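Local coordinates for beta-lactamase-related domain-containing protein (Bacteroides dorei DSM 17855, PDB 5TGF) that probably acts as a serine hydrolase of the beta-lactamase-related family, with a calcium-binding site, although its natural substrate is not established, at residues 177-182 and 226-231; 218-223 and 233-238; 69-74 and 160-165. All coordinates share one frame; numbering follows the deposited sequence.

Interaction 1: residues 177-182 and 226-231; sequences APLGMT and REILKP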
loop_
_atom_site.group_PDB
_atom_site.type_symbol
_atom_site.label_atom_id
_atom_site.label_comp_id
_atom_site.label_asym_id
_atom_site.label_seq_id
_atom_site.Cartn_x
_atom_site.Cartn_y
_atom_site.Cartn_z
ATOM N N ALA A 177 3.925 -10.569 -13.780
ATOM C CA ALA A 177 4.110 -11.765 -14.605
ATOM C C ALA A 177 4.437 -13.050 -13.803
ATOM O O ALA A 177 3.748 -14.032 -13.958
ATOM C CB ALA A 177 5.133 -11.505 -15.688
ATOM N N PRO A 178 5.410 -13.013 -12.877
ATOM C CA PRO A 178 5.707 -14.232 -12.109
ATOM C C PRO A 178 4.571 -14.720 -11.222
ATOM O O PRO A 178 4.441 -15.928 -10.999
ATOM C CB PRO A 178 6.889 -13.832 -11.245
ATOM C CG PRO A 178 7.464 -12.625 -11.865
ATOM C CD PRO A 178 6.371 -11.940 -12.597
ATOM N N LEU A 179 3.696 -13.810 -10.804
ATOM C CA LEU A 179 2.505 -14.171 -10.013
ATOM C C LEU A 179 1.241 -14.442 -10.836
ATOM O O LEU A 179 0.211 -14.817 -10.289
ATOM C CB LEU A 179 2.211 -13.091 -8.961
ATOM C CG LEU A 179 3.278 -12.985 -7.866
ATOM C CD1 LEU A 179 2.959 -11.862 -6.899
ATOM C CD2 LEU A 179 3.496 -14.295 -7.119
ATOM N N GLY A 180 1.281 -14.192 -12.140
ATOM C CA GLY A 180 0.114 -14.341 -12.970
ATOM C C GLY A 180 -0.958 -13.278 -12.751
ATOM O O GLY A 180 -2.149 -13.534 -12.963
HETATM N N MSE A 181 -0.539 -12.079 -12.332
HETATM C CA MSE A 181 -1.438 -10.939 -12.260
HETATM C C MSE A 181 -1.579 -10.400 -13.685
HETATM O O MSE A 181 -0.618 -9.892 -14.239
HETATM C CB MSE A 181 -0.877 -9.863 -11.328
HETATM C CG MSE A 181 -0.836 -10.317 -9.856
HETATM SE SE MSE A 181 0.304 -9.035 -8.872
HETATM C CE MSE A 181 -0.943 -7.540 -8.690
ATOM N N THR A 182 -2.747 -10.503 -14.287
ATOM C CA THR A 182 -2.851 -10.140 -15.725
ATOM C C THR A 182 -3.629 -8.896 -16.048
ATOM O O THR A 182 -3.695 -8.510 -17.226
ATOM C CB THR A 182 -3.448 -11.289 -16.550
ATOM O OG1 THR A 182 -4.693 -11.662 -15.985
ATOM C CG2 THR A 182 -2.459 -12.474 -16.551
ATOM N N ARG A 226 9.267 -20.563 -6.750
ATOM C CA ARG A 226 10.000 -19.331 -7.045
ATOM C C ARG A 226 10.121 -18.434 -5.812
ATOM O O ARG A 226 9.190 -18.327 -5.017
ATOM C CB ARG A 226 9.312 -18.551 -8.178
ATOM C CG ARG A 226 9.041 -19.360 -9.438
ATOM C CD ARG A 226 8.548 -18.490 -10.600
ATOM N NE ARG A 226 9.464 -17.389 -10.925
ATOM C CZ ARG A 226 9.377 -16.619 -12.014
ATOM N NH1 ARG A 226 8.425 -16.813 -12.925
ATOM N NH2 ARG A 226 10.262 -15.648 -12.205
ATOM N N GLU A 227 11.268 -17.778 -5.682
ATOM C CA GLU A 227 11.491 -16.742 -4.693
ATOM C C GLU A 227 11.213 -15.380 -5.340
ATOM O O GLU A 227 12.055 -14.837 -6.040
ATOM C CB GLU A 227 12.931 -16.805 -4.185
ATOM C CG GLU A 227 13.163 -16.006 -2.919
ATOM C CD GLU A 227 14.454 -16.388 -2.196
ATOM O OE1 GLU A 227 15.503 -15.863 -2.608
ATOM O OE2 GLU A 227 14.419 -17.200 -1.227
ATOM N N ILE A 228 10.035 -14.831 -5.102
ATOM C CA ILE A 228 9.654 -13.557 -5.746
ATOM C C ILE A 228 10.291 -12.392 -4.986
ATOM O O ILE A 228 10.841 -11.464 -5.578
ATOM C CB ILE A 228 8.117 -13.413 -5.818
ATOM C CG1 ILE A 228 7.502 -14.627 -6.512
ATOM C CG2 ILE A 228 7.738 -12.096 -6.502
ATOM C CD1 ILE A 228 8.025 -14.845 -7.909
ATOM N N LEU A 229 10.255 -12.473 -3.667
ATOM C CA LEU A 229 11.034 -11.610 -2.800
ATOM C C LEU A 229 11.813 -12.481 -1.822
ATOM O O LEU A 229 11.329 -13.524 -1.391
ATOM C CB LEU A 229 10.084 -10.683 -2.005
ATOM C CG LEU A 229 9.382 -9.595 -2.845
ATOM C CD1 LEU A 229 8.295 -8.948 -1.978
ATOM C CD2 LEU A 229 10.400 -8.579 -3.372
ATOM N N LYS A 230 12.978 -12.012 -1.410
ATOM C CA LYS A 230 13.708 -12.687 -0.344
ATOM C C LYS A 230 13.000 -12.563 1.003
ATOM O O LYS A 230 12.375 -11.533 1.294
ATOM C CB LYS A 230 15.098 -12.111 -0.241
ATOM C CG LYS A 230 15.946 -12.397 -1.446
ATOM C CD LYS A 230 17.399 -12.276 -1.063
ATOM C CE LYS A 230 18.287 -12.328 -2.297
ATOM N NZ LYS A 230 18.864 -10.985 -2.546
ATOM N N PRO A 231 13.063 -13.613 1.835
ATOM C CA PRO A 231 12.391 -13.567 3.129
ATOM C C PRO A 231 12.779 -12.364 3.951
ATOM O O PRO A 231 11.899 -11.736 4.575
ATOM C CB PRO A 231 12.860 -14.856 3.824
ATOM C CG PRO A 231 13.246 -15.770 2.721
ATOM C CD PRO A 231 13.794 -14.888 1.638
#
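Where helix 167-179 runs out, Pro178 and Leu179 of its last turn pack against Arg226 and Ile228, on and just beyond the second strand of a small two-stranded hairpin. Pro178 works chiefly through CB, which lies 3.7 Å from CD1 of Ile228 and, on the arginine side, 3.8 Å from NH1 of Arg226. The same CB sits over one face of the Arg226 guanidinium, 3.6 Å above its plane and displaced toward the rim, so the flat cationic group is laid against an aliphatic carbon. A bend in the arginine chain at chi3 (56°) turns the guanidinium so that a face meets Pro178 CB, and the proline ring and the arginine chain cross nearly perpendicularly.

The helix closes in a Schellman motif, with Gly180 at positive phi (71°) and its N bonded to Ala177 O at 3.1 Å. That turn leads the chain away from the hairpin, leaving Pro178 and Leu179 to make the contact. Leu179 approaches with the tip of one branch, CD2 standing 4.1 Å from CG1 of Ile228. Ile228 thus meets the two residues with successive atoms of one arm, CD1 on the proline and CG1 on the leucine. Met216 of helix 207-218 touches both Leu179 and Ile228, and Ile175, one turn back in helix 167-179, also packs on Ile228. The Leu179 carbonyl is held by NH1 of Arg212.

Interaction 2: residues 218-223 and 233-238; sequences YHNGRS and TVQTMQ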
loop_
_atom_site.group_PDB
_atom_site.type_symbol
_atom_site.label_atom_id
_atom_site.label_comp_id
_atom_site.label_asym_id
_atom_site.label_seq_id
_atom_site.Cartn_x
_atom_site.Cartn_y
_atom_site.Cartn_z
ATOM N N TYR A 218 2.181 -13.329 2.140
ATOM C CA TYR A 218 1.820 -14.205 3.258
ATOM C C TYR A 218 2.805 -15.375 3.391
ATOM O O TYR A 218 3.071 -15.842 4.497
ATOM C CB TYR A 218 0.394 -14.747 3.096
ATOM C CG TYR A 218 -0.023 -15.599 4.291
ATOM C CD1 TYR A 218 -0.467 -15.000 5.462
ATOM C CD2 TYR A 218 0.032 -16.997 4.247
ATOM C CE1 TYR A 218 -0.809 -15.751 6.582
ATOM C CE2 TYR A 218 -0.349 -17.760 5.350
ATOM C CZ TYR A 218 -0.753 -17.110 6.519
ATOM O OH TYR A 218 -1.157 -17.798 7.633
ATOM N N HIS A 219 3.318 -15.857 2.274
ATOM C CA HIS A 219 4.339 -16.890 2.276
ATOM C C HIS A 219 5.775 -16.342 2.248
ATOM O O HIS A 219 6.709 -17.001 1.744
ATOM C CB HIS A 219 4.069 -17.854 1.131
ATOM C CG HIS A 219 2.816 -18.646 1.310
ATOM N ND1 HIS A 219 2.691 -19.628 2.264
ATOM C CD2 HIS A 219 1.617 -18.575 0.690
ATOM C CE1 HIS A 219 1.475 -20.139 2.216
ATOM N NE2 HIS A 219 0.804 -19.521 1.264
ATOM N N ASN A 220 5.969 -15.155 2.838
ATOM C CA ASN A 220 7.307 -14.609 3.042
ATOM C C ASN A 220 8.074 -14.510 1.720
ATOM O O ASN A 220 9.289 -14.707 1.679
ATOM C CB ASN A 220 8.074 -15.463 4.065
ATOM C CG ASN A 220 9.027 -14.645 4.918
ATOM O OD1 ASN A 220 8.783 -13.476 5.215
ATOM N ND2 ASN A 220 10.101 -15.273 5.354
ATOM N N GLY A 221 7.347 -14.206 0.645
ATOM C CA GLY A 221 7.957 -13.929 -0.648
ATOM C C GLY A 221 8.070 -15.098 -1.599
ATOM O O GLY A 221 8.534 -14.914 -2.727
ATOM N N ARG A 222 7.606 -16.289 -1.198
ATOM C CA ARG A 222 7.665 -17.449 -2.095
ATOM C C ARG A 222 6.370 -17.567 -2.862
ATOM O O ARG A 222 5.294 -17.294 -2.318
ATOM C CB ARG A 222 7.874 -18.751 -1.306
ATOM C CG ARG A 222 9.243 -18.906 -0.673
ATOM C CD ARG A 222 9.584 -20.385 -0.412
ATOM N NE ARG A 222 9.940 -21.115 -1.639
ATOM C CZ ARG A 222 11.160 -21.181 -2.187
ATOM N NH1 ARG A 222 11.339 -21.866 -3.313
ATOM N NH2 ARG A 222 12.212 -20.603 -1.612
ATOM N N SER A 223 6.468 -17.989 -4.118
ATOM C CA SER A 223 5.298 -18.459 -4.851
ATOM C C SER A 223 5.636 -19.754 -5.587
ATOM O O SER A 223 6.403 -19.737 -6.538
ATOM C CB SER A 223 4.835 -17.411 -5.862
ATOM O OG SER A 223 3.701 -17.880 -6.571
ATOM N N THR A 233 13.626 -9.438 2.905
ATOM C CA THR A 233 13.039 -8.244 2.292
ATOM C C THR A 233 11.595 -8.068 2.761
ATOM O O THR A 233 11.223 -6.981 3.191
ATOM C CB THR A 233 13.138 -8.363 0.787
ATOM O OG1 THR A 233 14.531 -8.452 0.437
ATOM C CG2 THR A 233 12.451 -7.163 0.079
ATOM N N VAL A 234 10.832 -9.156 2.749
ATOM C CA VAL A 234 9.470 -9.120 3.286
ATOM C C VAL A 234 9.470 -8.708 4.767
ATOM O O VAL A 234 8.621 -7.890 5.197
ATOM C CB VAL A 234 8.712 -10.447 3.073
ATOM C CG1 VAL A 234 7.294 -10.316 3.594
ATOM C CG2 VAL A 234 8.695 -10.838 1.597
ATOM N N GLN A 235 10.406 -9.256 5.555
ATOM C CA GLN A 235 10.508 -8.892 6.962
ATOM C C GLN A 235 10.811 -7.400 7.163
ATOM O O GLN A 235 10.176 -6.727 7.994
ATOM C CB GLN A 235 11.529 -9.756 7.696
ATOM C CG GLN A 235 11.058 -11.185 7.903
ATOM C CD GLN A 235 9.720 -11.258 8.644
ATOM O OE1 GLN A 235 8.686 -11.612 8.061
ATOM N NE2 GLN A 235 9.725 -10.868 9.921
ATOM N N THR A 236 11.716 -6.875 6.356
ATOM C CA THR A 236 12.082 -5.449 6.416
ATOM C C THR A 236 10.882 -4.565 6.011
ATOM O O THR A 236 10.652 -3.535 6.635
ATOM C CB THR A 236 13.298 -5.149 5.521
ATOM O OG1 THR A 236 14.452 -5.827 6.073
ATOM C CG2 THR A 236 13.591 -3.641 5.450
HETATM N N MSE A 237 10.102 -4.998 5.020
HETATM C CA MSE A 237 8.911 -4.252 4.617
HETATM C C MSE A 237 7.905 -4.143 5.754
HETATM O O MSE A 237 7.093 -3.203 5.792
HETATM C CB MSE A 237 8.257 -4.922 3.394
HETATM C CG MSE A 237 9.023 -4.768 2.061
HETATM SE SE MSE A 237 8.231 -6.017 0.745
HETATM C CE MSE A 237 6.475 -5.108 0.511
ATOM N N GLN A 238 7.864 -5.166 6.597
ATOM C CA GLN A 238 6.921 -5.268 7.731
ATOM C C GLN A 238 7.452 -4.743 9.056
ATOM O O GLN A 238 6.704 -4.711 10.045
ATOM C CB GLN A 238 6.457 -6.728 7.863
ATOM C CG GLN A 238 5.723 -7.215 6.635
ATOM C CD GLN A 238 5.260 -8.663 6.716
ATOM O OE1 GLN A 238 5.378 -9.315 7.762
ATOM N NE2 GLN A 238 4.631 -9.137 5.648
#
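Val234, on helix 231-238, faces the type I' turn His219-Arg222 that links helix 207-218 to the hairpin strand 222-223, and its two methyls meet different parts of that turn. Asn220 is the C-prime residue of the Schellman motif that ends helix 207-218, its positive phi turning the chain toward the strand.

The Asn220 side chain occupies two positions, and its approaches to the helix are described for one of them. In that conformer it slants across Val234, with OD1 3.9 Å from CG1, and crosses Gln235 at about a right angle; the amide planes are tilted 66° to each other. Gln235 folds at chi2 (-56°), which turns its amide back toward Asn220, where OD1 and Gln235 OE1 come to 3.4 Å as two acceptors, without a hydrogen bond. Glu280 touches Gln235, and His219 bonds through NE2 to Asp37.

The contact rests more firmly on the other methyl of the valine. With CG1 anti to the backbone N (chi1 -177°), CG2 takes the position beside that nitrogen and reaches the peptide between Asn220 and Gly221. Gly221, having no side chain, lets the methyl come this near: CG2 of Val234 lies 3.7 Å from C of Asn220 and 3.8 Å from N of Gly221.

Interaction 3: residues 69-74 and 160-165; sequences GAVVDR and EVAMGK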
loop_
_atom_site.group_PDB
_atom_site.type_symbol
_atom_site.label_atom_id
_atom_site.label_comp_id
_atom_site.label_asym_id
_atom_site.label_seq_id
_atom_site.Cartn_x
_atom_site.Cartn_y
_atom_site.Cartn_z
ATOM N N GLY A 69 11.476 -3.609 -3.485
ATOM C CA GLY A 69 12.127 -4.721 -2.809
ATOM C C GLY A 69 12.728 -5.762 -3.781
ATOM O O GLY A 69 13.795 -6.335 -3.513
ATOM N N ALA A 70 12.064 -6.036 -4.880
ATOM C CA ALA A 70 12.606 -6.988 -5.869
ATOM C C ALA A 70 13.873 -6.432 -6.574
ATOM O O ALA A 70 14.806 -7.178 -6.919
ATOM C CB ALA A 70 11.542 -7.384 -6.868
ATOM N N VAL A 71 13.934 -5.120 -6.709
ATOM C CA VAL A 71 15.116 -4.458 -7.230
ATOM C C VAL A 71 16.239 -4.481 -6.206
ATOM O O VAL A 71 17.400 -4.775 -6.543
ATOM C CB VAL A 71 14.778 -3.005 -7.678
ATOM C CG1 VAL A 71 16.024 -2.244 -8.077
ATOM C CG2 VAL A 71 13.770 -3.042 -8.811
ATOM N N VAL A 72 15.919 -4.208 -4.944
ATOM C CA VAL A 72 16.899 -4.299 -3.876
ATOM C C VAL A 72 17.513 -5.708 -3.816
ATOM O O VAL A 72 18.697 -5.842 -3.571
ATOM C CB VAL A 72 16.293 -3.911 -2.528
ATOM C CG1 VAL A 72 17.145 -4.389 -1.347
ATOM C CG2 VAL A 72 16.058 -2.400 -2.491
ATOM N N ASP A 73 16.694 -6.719 -4.024
ATOM C CA ASP A 73 17.162 -8.100 -4.029
ATOM C C ASP A 73 18.179 -8.394 -5.165
ATOM O O ASP A 73 19.011 -9.279 -5.015
ATOM C CB ASP A 73 15.970 -9.067 -4.121
ATOM C CG ASP A 73 15.175 -9.171 -2.808
ATOM O OD1 ASP A 73 15.611 -8.620 -1.773
ATOM O OD2 ASP A 73 14.084 -9.784 -2.813
ATOM N N ARG A 74 18.067 -7.691 -6.285
ATOM C CA ARG A 74 18.814 -7.988 -7.537
ATOM C C ARG A 74 19.992 -7.034 -7.855
ATOM O O ARG A 74 20.680 -7.232 -8.853
ATOM C CB ARG A 74 17.868 -7.924 -8.735
ATOM C CG ARG A 74 16.948 -9.103 -8.880
ATOM C CD ARG A 74 15.857 -8.779 -9.886
ATOM N NE ARG A 74 15.018 -9.932 -10.180
ATOM C CZ ARG A 74 14.129 -10.441 -9.347
ATOM N NH1 ARG A 74 13.921 -9.899 -8.150
ATOM N NH2 ARG A 74 13.421 -11.490 -9.723
ATOM N N GLU A 160 14.333 2.533 -10.798
ATOM C CA GLU A 160 14.444 2.635 -12.244
ATOM C C GLU A 160 15.921 2.746 -12.674
ATOM O O GLU A 160 16.344 2.096 -13.629
ATOM C CB GLU A 160 13.690 3.837 -12.811
ATOM C CG GLU A 160 12.188 3.719 -12.810
ATOM C CD GLU A 160 11.484 4.854 -13.555
ATOM O OE1 GLU A 160 12.104 5.909 -13.841
ATOM O OE2 GLU A 160 10.284 4.696 -13.886
ATOM N N VAL A 161 16.660 3.612 -12.002
ATOM C CA VAL A 161 18.071 3.803 -12.290
ATOM C C VAL A 161 18.889 2.543 -11.989
ATOM O O VAL A 161 19.742 2.157 -12.769
ATOM C CB VAL A 161 18.602 5.058 -11.570
ATOM C CG1 VAL A 161 20.127 5.176 -11.663
ATOM C CG2 VAL A 161 17.942 6.273 -12.177
ATOM N N ALA A 162 18.557 1.845 -10.918
ATOM C CA ALA A 162 19.311 0.652 -10.544
ATOM C C ALA A 162 19.125 -0.482 -11.547
ATOM O O ALA A 162 20.066 -1.272 -11.784
ATOM C CB ALA A 162 18.922 0.217 -9.142
HETATM N N MSE A 163 17.953 -0.541 -12.182
HETATM C CA MSE A 163 17.657 -1.567 -13.166
HETATM C C MSE A 163 17.840 -1.152 -14.611
HETATM O O MSE A 163 17.734 -1.988 -15.508
HETATM C CB MSE A 163 16.193 -2.011 -13.035
HETATM C CG MSE A 163 15.884 -2.624 -11.684
HETATM SE SE MSE A 163 16.748 -4.394 -11.581
HETATM C CE MSE A 163 15.639 -5.381 -12.856
ATOM N N GLY A 164 17.973 0.140 -14.866
ATOM C CA GLY A 164 17.949 0.648 -16.242
ATOM C C GLY A 164 16.641 0.432 -16.973
ATOM O O GLY A 164 16.631 0.240 -18.192
ATOM N N LYS A 165 15.519 0.550 -16.254
ATOM C CA LYS A 165 14.215 0.182 -16.808
ATOM C C LYS A 165 13.115 0.964 -16.046
ATOM O O LYS A 165 13.238 1.183 -14.856
ATOM C CB LYS A 165 13.986 -1.321 -16.617
ATOM C CG LYS A 165 13.000 -1.949 -17.558
ATOM C CD LYS A 165 13.041 -3.488 -17.447
ATOM C CE LYS A 165 11.798 -4.071 -18.113
ATOM N NZ LYS A 165 11.754 -5.565 -18.157
#
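Val71, on helix 60-74, meets the last turn of helix 150-163 through both of its methyls. CG2 is 3.6 Å from CG of Met163, a selenomethionine in this crystal, and CG1 lies equally near the same methylene, which therefore rests against the fork of the valine. CG1 also reaches CB of Ala162 at 3.9 Å and, more loosely, SE of Met163 at 4.2 Å. The two side chains slant across one another. In Met163 the first torsion (chi1 -62°) sets CG anti to the carbonyl carbon and so against Val71, and this CG methylene does most of the touching; the bends at chi2 (-71°) and chi3 only steer SE and CE beyond it.

In the next shell, Leu174 of helix 167-179 packs on Val71 and Arg74, Leu170 of that helix touches Met163, and Trp86 of helix 83-86 touches Ala162. This is a helix-to-helix contact in the largely helical part of the beta-lactamase-like fold. Gly164, at positive phi (63°), ends helix 150-163 immediately after Met163. Arg74 turns back on its own helix, NH1 donating to Ala70 O at 3.1 Å from above the carbonyl plane.

Val72, Thr75 and Leu77 bind calcium in a structure of this protein, though no ion is bound to this chain here. Leu77 touches Val71, while Thr75 touches Met163 and bonds through OG1 to the Val71 carbonyl. The contact across the helices is made chiefly by aliphatic carbons, Val71 methyls against Met163 CG and Ala162 CB; it is apolar, without directional bonds, and lies next to residues seen to bind calcium.

In the fold
Interaction 3 comes first along the chain and closes before the others open, whereas interactions 1 and 2 interleave: 177-182, 218-223, 226-231, then 233-238. These two, with centres about 11 Å apart, share the hairpin of strands 222-223 and 226-227, where N of Ile228 and N of Leu229 both bond to O of Gly221. Interaction 3 is about 15 Å from interaction 1 and 17 Å from interaction 2, between centres. Asp73 connects it to both, OD2 accepting from N of Lys230 at the N-cap of helix 231-238 and OD1 bonding with Thr233 OG1. Helix 60-74, whose start carries a possible SxxK motif, as in serine beta-lactamases, is thereby joined to the hairpin and the helix that follows it.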